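Local coordinates for DUF3863 domain-containing protein (Parabacteroides distasonis, PDB 3LM3) that is of unknown function but is probably a carbohydrate-active enzyme, a glycoside hydrolase or a deacetylase, at residues I412-Q417 with E433-D438; I385-Y390 with D438-Y443; M28-P33 with D49-E54; P110-A115 with I285-M290. All blocks are in the same frame, centred on the assembly; numbering follows the deposited sequence.

Contact 1: residues I412-Q417 with E433-D438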
# COMPACT_ATOMS: atom_id res chain seq x y z
N ILE A 412 5.08 0.46 17.38
CA ILE A 412 5.64 1.72 17.86
C ILE A 412 6.48 1.41 19.09
O ILE A 412 6.03 0.64 19.97
CB ILE A 412 4.50 2.70 18.21
CG1 ILE A 412 3.79 3.16 16.94
CG2 ILE A 412 4.99 3.94 18.96
CD1 ILE A 412 2.52 4.00 17.15
N ASN A 413 7.68 1.96 19.15
CA ASN A 413 8.48 1.82 20.35
C ASN A 413 9.20 3.14 20.62
O ASN A 413 8.61 4.00 21.27
CB ASN A 413 9.36 0.56 20.33
CG ASN A 413 10.06 0.33 19.01
OD1 ASN A 413 10.91 1.10 18.59
ND2 ASN A 413 9.76 -0.82 18.40
N LYS A 414 10.39 3.38 20.09
CA LYS A 414 11.20 4.53 20.55
C LYS A 414 10.63 5.91 20.17
O LYS A 414 10.24 6.71 21.03
CB LYS A 414 12.66 4.39 20.09
CG LYS A 414 13.35 3.08 20.52
CD LYS A 414 13.15 2.77 22.02
CE LYS A 414 14.21 1.78 22.59
NZ LYS A 414 15.53 2.43 22.90
N ILE A 415 10.58 6.21 18.87
CA ILE A 415 10.08 7.47 18.36
C ILE A 415 9.21 7.17 17.13
O ILE A 415 9.66 6.47 16.22
CB ILE A 415 11.24 8.43 17.94
CG1 ILE A 415 12.16 8.71 19.15
CG2 ILE A 415 10.72 9.76 17.38
CD1 ILE A 415 13.32 9.64 18.86
N ASN A 416 8.00 7.73 17.10
CA ASN A 416 7.09 7.51 15.97
C ASN A 416 6.69 8.84 15.34
O ASN A 416 6.35 9.79 16.04
CB ASN A 416 5.87 6.72 16.41
CG ASN A 416 4.78 6.72 15.37
OD1 ASN A 416 3.92 7.61 15.38
ND2 ASN A 416 4.86 5.79 14.42
N GLN A 417 6.67 8.88 14.00
CA GLN A 417 6.45 10.11 13.23
C GLN A 417 5.15 10.84 13.52
O GLN A 417 5.10 12.05 13.34
CB GLN A 417 6.54 9.82 11.74
CG GLN A 417 5.41 8.94 11.20
CD GLN A 417 5.59 8.57 9.74
OE1 GLN A 417 6.18 9.34 8.97
NE2 GLN A 417 5.05 7.41 9.33
N GLU A 433 19.69 7.14 22.80
CA GLU A 433 20.44 6.27 23.70
C GLU A 433 21.58 5.56 22.96
O GLU A 433 21.49 5.28 21.77
CB GLU A 433 19.53 5.23 24.34
CG GLU A 433 18.34 5.83 25.11
CD GLU A 433 17.34 4.77 25.55
OE1 GLU A 433 17.78 3.74 26.12
OE2 GLU A 433 16.12 4.96 25.33
N LYS A 434 22.66 5.24 23.67
CA LYS A 434 23.88 4.72 23.03
C LYS A 434 23.60 3.48 22.16
O LYS A 434 24.19 3.31 21.08
CB LYS A 434 24.93 4.39 24.11
CG LYS A 434 26.27 3.83 23.60
CD LYS A 434 26.89 4.68 22.48
CE LYS A 434 28.33 4.25 22.18
NZ LYS A 434 28.59 2.79 22.14
N GLU A 435 22.71 2.64 22.66
CA GLU A 435 22.41 1.35 22.04
C GLU A 435 21.71 1.58 20.72
O GLU A 435 21.87 0.79 19.78
CB GLU A 435 21.49 0.51 22.94
CG GLU A 435 20.18 1.18 23.37
CD GLU A 435 19.21 0.22 24.07
OE1 GLU A 435 19.68 -0.78 24.66
OE2 GLU A 435 17.98 0.48 24.02
N ASP A 436 20.90 2.64 20.69
CA ASP A 436 20.15 3.02 19.48
C ASP A 436 21.11 3.60 18.48
O ASP A 436 21.08 3.24 17.30
CB ASP A 436 19.03 3.98 19.84
CG ASP A 436 17.93 3.33 20.63
OD1 ASP A 436 17.80 2.08 20.57
OD2 ASP A 436 17.11 4.06 21.25
N GLN A 437 22.02 4.47 18.93
CA GLN A 437 23.12 4.92 18.09
C GLN A 437 23.93 3.74 17.53
O GLN A 437 24.39 3.79 16.38
CB GLN A 437 24.06 5.86 18.86
CG GLN A 437 23.44 7.22 19.18
CD GLN A 437 24.41 8.19 19.82
OE1 GLN A 437 25.58 8.25 19.45
NE2 GLN A 437 23.92 8.94 20.80
N ASP A 438 24.20 2.75 18.37
CA ASP A 438 25.07 1.64 17.95
C ASP A 438 24.41 0.85 16.82
O ASP A 438 25.08 0.50 15.84
CB ASP A 438 25.37 0.69 19.11
CG ASP A 438 26.35 1.27 20.11
OD1 ASP A 438 27.21 2.11 19.73
OD2 ASP A 438 26.22 0.85 21.27

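Contact 2: residues I385-Y390 with D438-Y443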
# COMPACT_ATOMS: atom_id res chain seq x y z
N ILE A 385 12.68 11.99 13.49
CA ILE A 385 11.24 12.02 13.72
C ILE A 385 10.62 10.63 13.84
O ILE A 385 9.45 10.50 14.24
CB ILE A 385 10.47 12.85 12.65
CG1 ILE A 385 10.52 12.21 11.27
CG2 ILE A 385 11.01 14.29 12.64
CD1 ILE A 385 9.44 12.80 10.31
N ASP A 386 11.37 9.59 13.49
CA ASP A 386 10.91 8.21 13.66
C ASP A 386 12.14 7.34 13.87
O ASP A 386 13.11 7.42 13.12
CB ASP A 386 10.12 7.71 12.43
CG ASP A 386 9.34 6.45 12.71
OD1 ASP A 386 9.97 5.36 12.63
OD2 ASP A 386 8.10 6.58 12.92
N PHE A 387 12.10 6.49 14.89
CA PHE A 387 13.06 5.42 15.06
C PHE A 387 12.28 4.27 15.66
O PHE A 387 11.84 4.35 16.82
CB PHE A 387 14.23 5.84 15.96
CG PHE A 387 15.24 4.75 16.16
CD1 PHE A 387 15.95 4.23 15.07
CD2 PHE A 387 15.50 4.24 17.41
CE1 PHE A 387 16.86 3.21 15.24
CE2 PHE A 387 16.43 3.22 17.59
CZ PHE A 387 17.11 2.72 16.50
N THR A 388 12.04 3.25 14.84
CA THR A 388 11.20 2.13 15.21
C THR A 388 12.05 0.87 15.07
O THR A 388 12.47 0.53 13.97
CB THR A 388 9.97 2.06 14.29
OG1 THR A 388 9.24 3.29 14.35
CG2 THR A 388 9.03 0.91 14.67
N ARG A 389 12.34 0.21 16.19
CA ARG A 389 13.16 -0.99 16.19
C ARG A 389 12.36 -2.24 15.95
O ARG A 389 11.29 -2.41 16.47
CB ARG A 389 13.88 -1.09 17.54
CG ARG A 389 14.95 -0.05 17.70
CD ARG A 389 15.65 -0.17 19.02
NE ARG A 389 16.47 -1.37 19.08
CZ ARG A 389 17.48 -1.52 19.91
NH1 ARG A 389 17.82 -0.54 20.75
NH2 ARG A 389 18.16 -2.65 19.88
N TYR A 390 12.92 -3.14 15.14
CA TYR A 390 12.30 -4.41 14.84
C TYR A 390 12.97 -5.57 15.55
O TYR A 390 12.41 -6.66 15.58
CB TYR A 390 12.37 -4.65 13.33
CG TYR A 390 11.72 -3.58 12.51
CD1 TYR A 390 10.46 -3.11 12.82
CD2 TYR A 390 12.33 -3.10 11.34
CE1 TYR A 390 9.85 -2.14 12.03
CE2 TYR A 390 11.73 -2.15 10.54
CZ TYR A 390 10.49 -1.65 10.91
OH TYR A 390 9.86 -0.71 10.10
N ASP A 438 24.20 2.75 18.37
CA ASP A 438 25.07 1.64 17.95
C ASP A 438 24.41 0.85 16.82
O ASP A 438 25.08 0.50 15.84
CB ASP A 438 25.37 0.69 19.11
CG ASP A 438 26.35 1.27 20.11
OD1 ASP A 438 27.21 2.11 19.73
OD2 ASP A 438 26.22 0.85 21.27
N LEU A 439 23.11 0.61 16.98
CA LEU A 439 22.29 -0.07 15.94
C LEU A 439 22.27 0.73 14.65
O LEU A 439 22.50 0.18 13.57
CB LEU A 439 20.87 -0.33 16.44
CG LEU A 439 19.94 -1.13 15.51
CD1 LEU A 439 20.56 -2.51 15.26
CD2 LEU A 439 18.54 -1.29 16.06
N ILE A 440 22.05 2.04 14.75
CA ILE A 440 22.16 2.90 13.59
C ILE A 440 23.53 2.84 12.93
O ILE A 440 23.63 2.71 11.71
CB ILE A 440 21.73 4.37 13.92
CG1 ILE A 440 20.26 4.40 14.31
CG2 ILE A 440 21.98 5.30 12.77
CD1 ILE A 440 19.82 5.71 14.91
N ARG A 441 24.59 2.95 13.74
CA ARG A 441 25.97 2.98 13.21
C ARG A 441 26.34 1.70 12.46
O ARG A 441 27.08 1.77 11.47
CB ARG A 441 27.00 3.24 14.33
CG ARG A 441 28.41 3.53 13.79
CD ARG A 441 29.44 3.64 14.91
NE ARG A 441 29.21 4.82 15.74
CZ ARG A 441 29.69 6.03 15.48
NH1 ARG A 441 30.44 6.25 14.40
NH2 ARG A 441 29.41 7.04 16.30
N LYS A 442 25.81 0.57 12.91
CA LYS A 442 25.94 -0.75 12.27
C LYS A 442 25.53 -0.72 10.81
O LYS A 442 26.14 -1.39 9.97
CB LYS A 442 25.09 -1.77 13.01
CG LYS A 442 25.04 -3.18 12.41
CD LYS A 442 24.21 -4.11 13.28
CE LYS A 442 23.94 -5.46 12.63
NZ LYS A 442 23.26 -6.38 13.58
N TYR A 443 24.46 0.02 10.51
CA TYR A 443 23.99 0.15 9.15
C TYR A 443 24.45 1.42 8.44
O TYR A 443 24.78 1.36 7.25
CB TYR A 443 22.46 0.05 9.12
CG TYR A 443 21.91 -1.31 9.40
CD1 TYR A 443 21.73 -1.75 10.68
CD2 TYR A 443 21.54 -2.17 8.35
CE1 TYR A 443 21.24 -3.00 10.95
CE2 TYR A 443 21.04 -3.41 8.60
CZ TYR A 443 20.88 -3.85 9.90
OH TYR A 443 20.37 -5.08 10.20

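Contact 3: residues M28-P33 with D49-E54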
# COMPACT_ATOMS: atom_id res chain seq x y z
N MSE A 28 -10.87 -1.94 -7.09
CA MSE A 28 -11.69 -2.64 -6.11
C MSE A 28 -13.16 -2.64 -6.53
O MSE A 28 -13.70 -1.60 -6.94
CB MSE A 28 -11.58 -1.99 -4.74
CG MSE A 28 -12.39 -2.64 -3.66
SE MSE A 28 -12.20 -1.64 -2.01
CE MSE A 28 -12.91 -2.99 -0.81
N ILE A 29 -13.77 -3.81 -6.44
CA ILE A 29 -15.20 -4.02 -6.70
C ILE A 29 -15.86 -4.47 -5.39
O ILE A 29 -15.40 -5.38 -4.72
CB ILE A 29 -15.43 -5.11 -7.75
CG1 ILE A 29 -14.62 -4.86 -9.04
CG2 ILE A 29 -16.94 -5.25 -8.05
CD1 ILE A 29 -14.90 -3.59 -9.73
N ARG A 30 -16.98 -3.84 -5.02
CA ARG A 30 -17.63 -4.08 -3.71
C ARG A 30 -19.12 -3.82 -3.82
O ARG A 30 -19.57 -3.33 -4.85
CB ARG A 30 -16.98 -3.18 -2.64
CG ARG A 30 -17.20 -1.70 -2.83
CD ARG A 30 -16.13 -0.87 -2.16
NE ARG A 30 -16.55 0.51 -2.05
CZ ARG A 30 -15.78 1.49 -1.58
NH1 ARG A 30 -14.52 1.25 -1.26
NH2 ARG A 30 -16.32 2.71 -1.45
N THR A 31 -19.89 -4.15 -2.77
CA THR A 31 -21.31 -3.82 -2.68
C THR A 31 -21.56 -2.74 -1.64
O THR A 31 -22.59 -2.09 -1.68
CB THR A 31 -22.22 -5.04 -2.39
OG1 THR A 31 -22.31 -5.31 -0.98
CG2 THR A 31 -21.83 -6.30 -3.20
N THR A 32 -20.66 -2.59 -0.69
CA THR A 32 -20.69 -1.53 0.33
C THR A 32 -19.22 -1.20 0.65
O THR A 32 -18.32 -1.98 0.27
CB THR A 32 -21.41 -1.97 1.63
OG1 THR A 32 -20.63 -2.98 2.29
CG2 THR A 32 -22.80 -2.50 1.38
N PRO A 33 -18.92 -0.05 1.29
CA PRO A 33 -17.54 0.38 1.32
C PRO A 33 -16.56 -0.44 2.13
O PRO A 33 -15.42 -0.61 1.70
CB PRO A 33 -17.60 1.81 1.87
CG PRO A 33 -18.93 2.29 1.48
CD PRO A 33 -19.83 1.08 1.60
N ASP A 49 -25.84 0.25 -7.00
CA ASP A 49 -26.07 1.05 -8.17
C ASP A 49 -24.85 1.84 -8.61
O ASP A 49 -24.83 2.42 -9.69
CB ASP A 49 -27.25 2.00 -7.92
CG ASP A 49 -28.57 1.27 -7.68
OD1 ASP A 49 -28.73 0.07 -8.02
OD2 ASP A 49 -29.48 1.91 -7.12
N TRP A 50 -23.79 1.84 -7.79
CA TRP A 50 -22.56 2.56 -8.07
C TRP A 50 -21.56 1.70 -8.86
O TRP A 50 -20.47 2.17 -9.23
CB TRP A 50 -21.88 3.01 -6.76
CG TRP A 50 -22.70 3.92 -5.88
CD1 TRP A 50 -24.04 3.90 -5.71
CD2 TRP A 50 -22.19 4.95 -5.04
NE1 TRP A 50 -24.41 4.88 -4.81
CE2 TRP A 50 -23.29 5.54 -4.38
CE3 TRP A 50 -20.92 5.45 -4.79
CZ2 TRP A 50 -23.14 6.60 -3.49
CZ3 TRP A 50 -20.78 6.51 -3.90
CH2 TRP A 50 -21.88 7.06 -3.28
N HIS A 51 -21.94 0.44 -9.11
CA HIS A 51 -21.12 -0.53 -9.80
C HIS A 51 -21.85 -0.94 -11.07
O HIS A 51 -22.90 -1.56 -11.01
CB HIS A 51 -20.81 -1.75 -8.92
CG HIS A 51 -19.90 -1.43 -7.78
ND1 HIS A 51 -20.34 -0.87 -6.60
CD2 HIS A 51 -18.55 -1.51 -7.68
CE1 HIS A 51 -19.29 -0.64 -5.82
NE2 HIS A 51 -18.19 -1.03 -6.45
N THR A 52 -21.28 -0.58 -12.21
CA THR A 52 -21.86 -0.90 -13.51
C THR A 52 -20.77 -1.46 -14.42
O THR A 52 -19.58 -1.13 -14.29
CB THR A 52 -22.54 0.28 -14.22
OG1 THR A 52 -21.54 1.21 -14.66
CG2 THR A 52 -23.56 0.95 -13.31
N LEU A 53 -21.19 -2.30 -15.36
CA LEU A 53 -20.28 -2.79 -16.37
C LEU A 53 -19.65 -1.64 -17.15
O LEU A 53 -18.45 -1.62 -17.35
CB LEU A 53 -21.03 -3.72 -17.33
CG LEU A 53 -20.25 -4.18 -18.58
CD1 LEU A 53 -18.95 -4.95 -18.24
CD2 LEU A 53 -21.17 -5.01 -19.48
N GLU A 54 -20.45 -0.68 -17.59
CA GLU A 54 -19.88 0.42 -18.36
C GLU A 54 -18.87 1.21 -17.56
O GLU A 54 -17.86 1.66 -18.12
CB GLU A 54 -20.93 1.36 -18.94
CG GLU A 54 -20.37 2.75 -19.46
CD GLU A 54 -19.19 2.68 -20.50
OE1 GLU A 54 -18.56 1.61 -20.73
OE2 GLU A 54 -18.87 3.75 -21.07
O HOH W 1 -15.67 0.13 -5.82

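Contact 4: residues P110-A115 with I285-M290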
# COMPACT_ATOMS: atom_id res chain seq x y z
N PRO A 110 -10.92 -8.03 0.99
CA PRO A 110 -11.89 -8.10 2.09
C PRO A 110 -12.10 -6.79 2.85
O PRO A 110 -11.96 -6.75 4.07
CB PRO A 110 -11.30 -9.19 3.00
CG PRO A 110 -9.88 -9.19 2.71
CD PRO A 110 -9.78 -8.92 1.24
N GLY A 111 -12.45 -5.72 2.15
CA GLY A 111 -13.02 -4.53 2.82
C GLY A 111 -12.10 -3.73 3.71
O GLY A 111 -12.56 -3.08 4.65
N TYR A 112 -10.82 -3.78 3.39
CA TYR A 112 -9.72 -3.01 3.99
C TYR A 112 -9.28 -3.42 5.38
O TYR A 112 -8.08 -3.40 5.67
CB TYR A 112 -10.03 -1.51 4.03
CG TYR A 112 -10.42 -0.81 2.76
CD1 TYR A 112 -9.49 -0.38 1.85
CD2 TYR A 112 -11.76 -0.57 2.48
CE1 TYR A 112 -9.90 0.33 0.68
CE2 TYR A 112 -12.16 0.13 1.35
CZ TYR A 112 -11.23 0.59 0.49
OH TYR A 112 -11.66 1.33 -0.60
N PHE A 113 -10.24 -3.75 6.24
CA PHE A 113 -10.02 -3.87 7.69
C PHE A 113 -10.27 -5.25 8.30
O PHE A 113 -10.65 -5.36 9.46
CB PHE A 113 -10.91 -2.84 8.41
CG PHE A 113 -10.79 -1.44 7.88
CD1 PHE A 113 -9.58 -0.76 7.94
CD2 PHE A 113 -11.89 -0.82 7.29
CE1 PHE A 113 -9.47 0.53 7.41
CE2 PHE A 113 -11.79 0.47 6.79
CZ PHE A 113 -10.59 1.13 6.85
N PRO A 114 -10.02 -6.36 7.56
CA PRO A 114 -10.53 -7.62 8.11
C PRO A 114 -9.92 -8.04 9.46
O PRO A 114 -10.68 -8.51 10.34
CB PRO A 114 -10.21 -8.64 7.00
CG PRO A 114 -9.14 -8.06 6.24
CD PRO A 114 -9.36 -6.57 6.26
N ALA A 115 -8.63 -7.86 9.63
CA ALA A 115 -7.99 -8.37 10.87
C ALA A 115 -8.42 -7.56 12.09
O ALA A 115 -8.25 -8.00 13.20
CB ALA A 115 -6.53 -8.36 10.77
N ILE A 285 -4.45 2.07 -5.47
CA ILE A 285 -5.75 1.38 -5.40
C ILE A 285 -6.81 2.42 -5.75
O ILE A 285 -6.88 3.47 -5.11
CB ILE A 285 -6.03 0.75 -4.05
CG1 ILE A 285 -4.99 -0.33 -3.73
CG2 ILE A 285 -7.47 0.16 -4.01
CD1 ILE A 285 -5.00 -0.85 -2.28
N TRP A 286 -7.59 2.15 -6.78
CA TRP A 286 -8.72 2.98 -7.22
C TRP A 286 -9.99 2.17 -7.08
O TRP A 286 -10.14 1.10 -7.69
CB TRP A 286 -8.59 3.39 -8.68
CG TRP A 286 -7.50 4.38 -9.01
CD1 TRP A 286 -6.20 4.36 -8.55
CD2 TRP A 286 -7.60 5.54 -9.84
NE1 TRP A 286 -5.51 5.42 -9.07
CE2 TRP A 286 -6.35 6.17 -9.85
CE3 TRP A 286 -8.65 6.16 -10.53
CZ2 TRP A 286 -6.10 7.33 -10.57
CZ3 TRP A 286 -8.39 7.29 -11.25
CH2 TRP A 286 -7.15 7.87 -11.26
N GLU A 287 -10.95 2.66 -6.32
CA GLU A 287 -12.21 1.96 -6.20
C GLU A 287 -13.09 2.26 -7.41
O GLU A 287 -13.23 3.41 -7.81
CB GLU A 287 -12.91 2.39 -4.93
CG GLU A 287 -12.17 2.09 -3.63
CD GLU A 287 -11.02 3.03 -3.29
OE1 GLU A 287 -10.85 4.12 -3.90
OE2 GLU A 287 -10.31 2.72 -2.32
N ALA A 288 -13.64 1.20 -7.99
CA ALA A 288 -14.50 1.33 -9.17
C ALA A 288 -15.65 2.31 -8.92
O ALA A 288 -16.06 3.03 -9.84
CB ALA A 288 -15.04 -0.00 -9.59
N GLN A 289 -16.18 2.32 -7.71
CA GLN A 289 -17.32 3.18 -7.39
C GLN A 289 -17.01 4.67 -7.53
O GLN A 289 -17.95 5.49 -7.52
CB GLN A 289 -17.88 2.87 -6.00
CG GLN A 289 -16.95 3.01 -4.80
CD GLN A 289 -16.63 4.44 -4.41
OE1 GLN A 289 -15.56 4.94 -4.71
NE2 GLN A 289 -17.57 5.12 -3.75
N MSE A 290 -15.74 5.04 -7.68
CA MSE A 290 -15.40 6.46 -7.83
C MSE A 290 -16.02 7.06 -9.07
O MSE A 290 -16.35 8.27 -9.11
CB MSE A 290 -13.88 6.70 -7.86
CG MSE A 290 -13.23 6.59 -6.53
SE MSE A 290 -11.37 7.06 -6.45
CE MSE A 290 -10.83 6.06 -8.02

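Contact 1: residues I412-Q417 with E433-D438
Glu433, at the N-cap position of helix 434-443, starts a run of acidic side chains that converge on Lys414. Its carboxylate oxygen OE2 lies 3.6 Å from Lys414 NZ, a distance that supports a salt bridge but only a loose one. Glu435 reaches the same amine from the first turn of the helix. With chi1 at 54° its CG stands between the backbone N and the carbonyl carbon, and the extended chain beyond brings OE2 to 3.3 Å from Lys414 NZ, a weak hydrogen bond within a second ion pair. Asp436 OD2 meets Lys414 NZ at 2.8 Å through its syn lone pair, while OD1 adds a weak bond to the same NZ at 3.3 Å. The two side chains approach from opposite directions, the lysine chain being bent at chi2 and again at chi4. Three carboxylates round one ammonium would be expected to keep it protonated. Asp436 OD1 also forms a salt bridge with Arg389, so a second cation probably offsets part of the negative charge. In the fold, backbone hydrogen bonds between Ile415 and Phe387 lay the 412-417 loop alongside strand 383-389; Lys414 and Asp436 both touch Phe387, and the salt bridges tie this loop to the start of helix 434-443.

Contact 2: residues I385-Y390 with D438-Y443
Apolar contact carries most of this buried interface, with Phe387 of the strand meeting Ile440 and Leu439 of the helix. Phe387 CE1 comes within 3.7 Å of Ile440 CG1, and Ile440 CD1 follows at 3.9 Å from the same Phe387 CE1. Leu439 CD2 comes near the far end of the ring, 4.3 Å from Phe387 CZ. Ile440 CG1, a methylene, and the Leu439 CD2 methyl both lie oblique to the ring; the ring reaches them because CG of Phe387 is anti to the backbone N (chi1 180°). Replacing this phenylalanine with alanine would probably open a gap beneath the helix and leave Ile440 without its partner on the strand. A second kind of contact is aliphatic-on-guanidinium: Leu439 CD2 lies over one face of the Arg389 group, 3.7 Å from Arg389 NE. Salt bridges from Arg389 to Asp436 and Asp391 limit the rotation of that flat group. The helix segment runs at 91° to the strand segment, their axes 11.5 Å apart, so helix 434-443 crosses an outermost strand of a four-stranded antiparallel sheet, where Ile385 and Asp386 both face Ala370 in a classic beta bulge.

Contact 3: residues M28-P33 with D49-E54
His51 NE2 and the backbone oxygen of Met28 share one water: it lies 2.8 Å from His51 NE2 and donates to Met28 O at 2.9 Å. This bridge is the clear polar link between the two segments. Its histidine end is fixed by a second-shell bond, His51 ND1 to Glu47 O, which sets the rotation of the imidazole. The Arg30 carbonyl group lies over one face of the ring, with Arg30 C 3.7 Å above the plane and offset toward the rim; Arg30 O is also bonded to Tyr88. The Arg30 side chain crosses His51 at about a right angle, placing Arg30 CG 3.8 Å from His51 CE1, and the guanidinium and imidazole planes are 53° apart. Pro33 CA sits 3.5 Å above the guanidinium plane of Arg30, toward its rim, and NE pairs with Glu47, so Glu47 anchors both residues. The remaining apolar touch is Ile29 CG2 against His51 CD2 at 4.1 Å. The contact thus pins the connection before helix 53-64 to the C-terminal end of strand 21-29, a member of the parallel sheet. Active sites lie at such strand ends in (beta/alpha)-barrel glycosidases and related carbohydrate esterases, probably including this GH_CE-clan domain.

Contact 4: residues P110-A115 with I285-M290
Tyr112 and Glu287 are joined by one direct hydrogen bond, which accounts for the polar side of this contact. The phenol donates from Tyr112 OH to Glu287 OE2 over 2.6 Å, a short distance. OE2 lies at the edge of the tyrosine ring and near its plane. The hydroxyl meets OE2 on the anti side, 31° out of the carboxylate plane. The ring and carboxylate planes are 46° apart, so the groups are neither stacked nor coplanar. Chi1 of the glutamate places Glu287 CG 3.2 Å from Tyr112 OH, and the bend at chi2 (78°) swings the carboxylate to the hydroxyl. Arg30 is a neighbour of Glu287.

Packing surrounds the tyrosine. Within its own segment, Tyr112 CB lies over the centre of the Phe113 ring, 3.6 Å above it, and Phe109 meets the Tyr112 ring edge-to-face. Met28, on the neighbouring strand 21-29, touches the tyrosine hydroxyl through its SE. A phenylalanine in place of Tyr112 would probably keep these ring contacts but leave the Glu287 carboxylate without its phenol donor, and the glutamate freer to turn.

Chemically, a directional donor holds the acidic end of Glu287, at the C-terminal end of strand 280-287. Because that bond arrives on the anti side, Tyr112 does not use the syn side of OE2, and the carboxylate's orientation rests partly on the loop that follows strand 105-108.

In the fold
From the N terminus, contact 3 comes first, closing a short loop of 15 residues between the end of strand 21-29 and the turn leading into helix 53-64. Contact 4 opens afterwards and spans 169 residues, joining the loop after strand 105-108 to strand 280-287. The two are in series yet touch: strands 21-29 and 280-287 are neighbours in the parallel sheet, with Met28 O 3.0 Å from Ala288 N. Contact 2 then opens on strand 383-389, and contact 1 nests inside its loop; both end on helix 434-443, share Asp438 and lie 6 Å apart between centres. The centres of contacts 1 and 2 lie about 45 and 44 Å from that of contact 3, across the chain's centre.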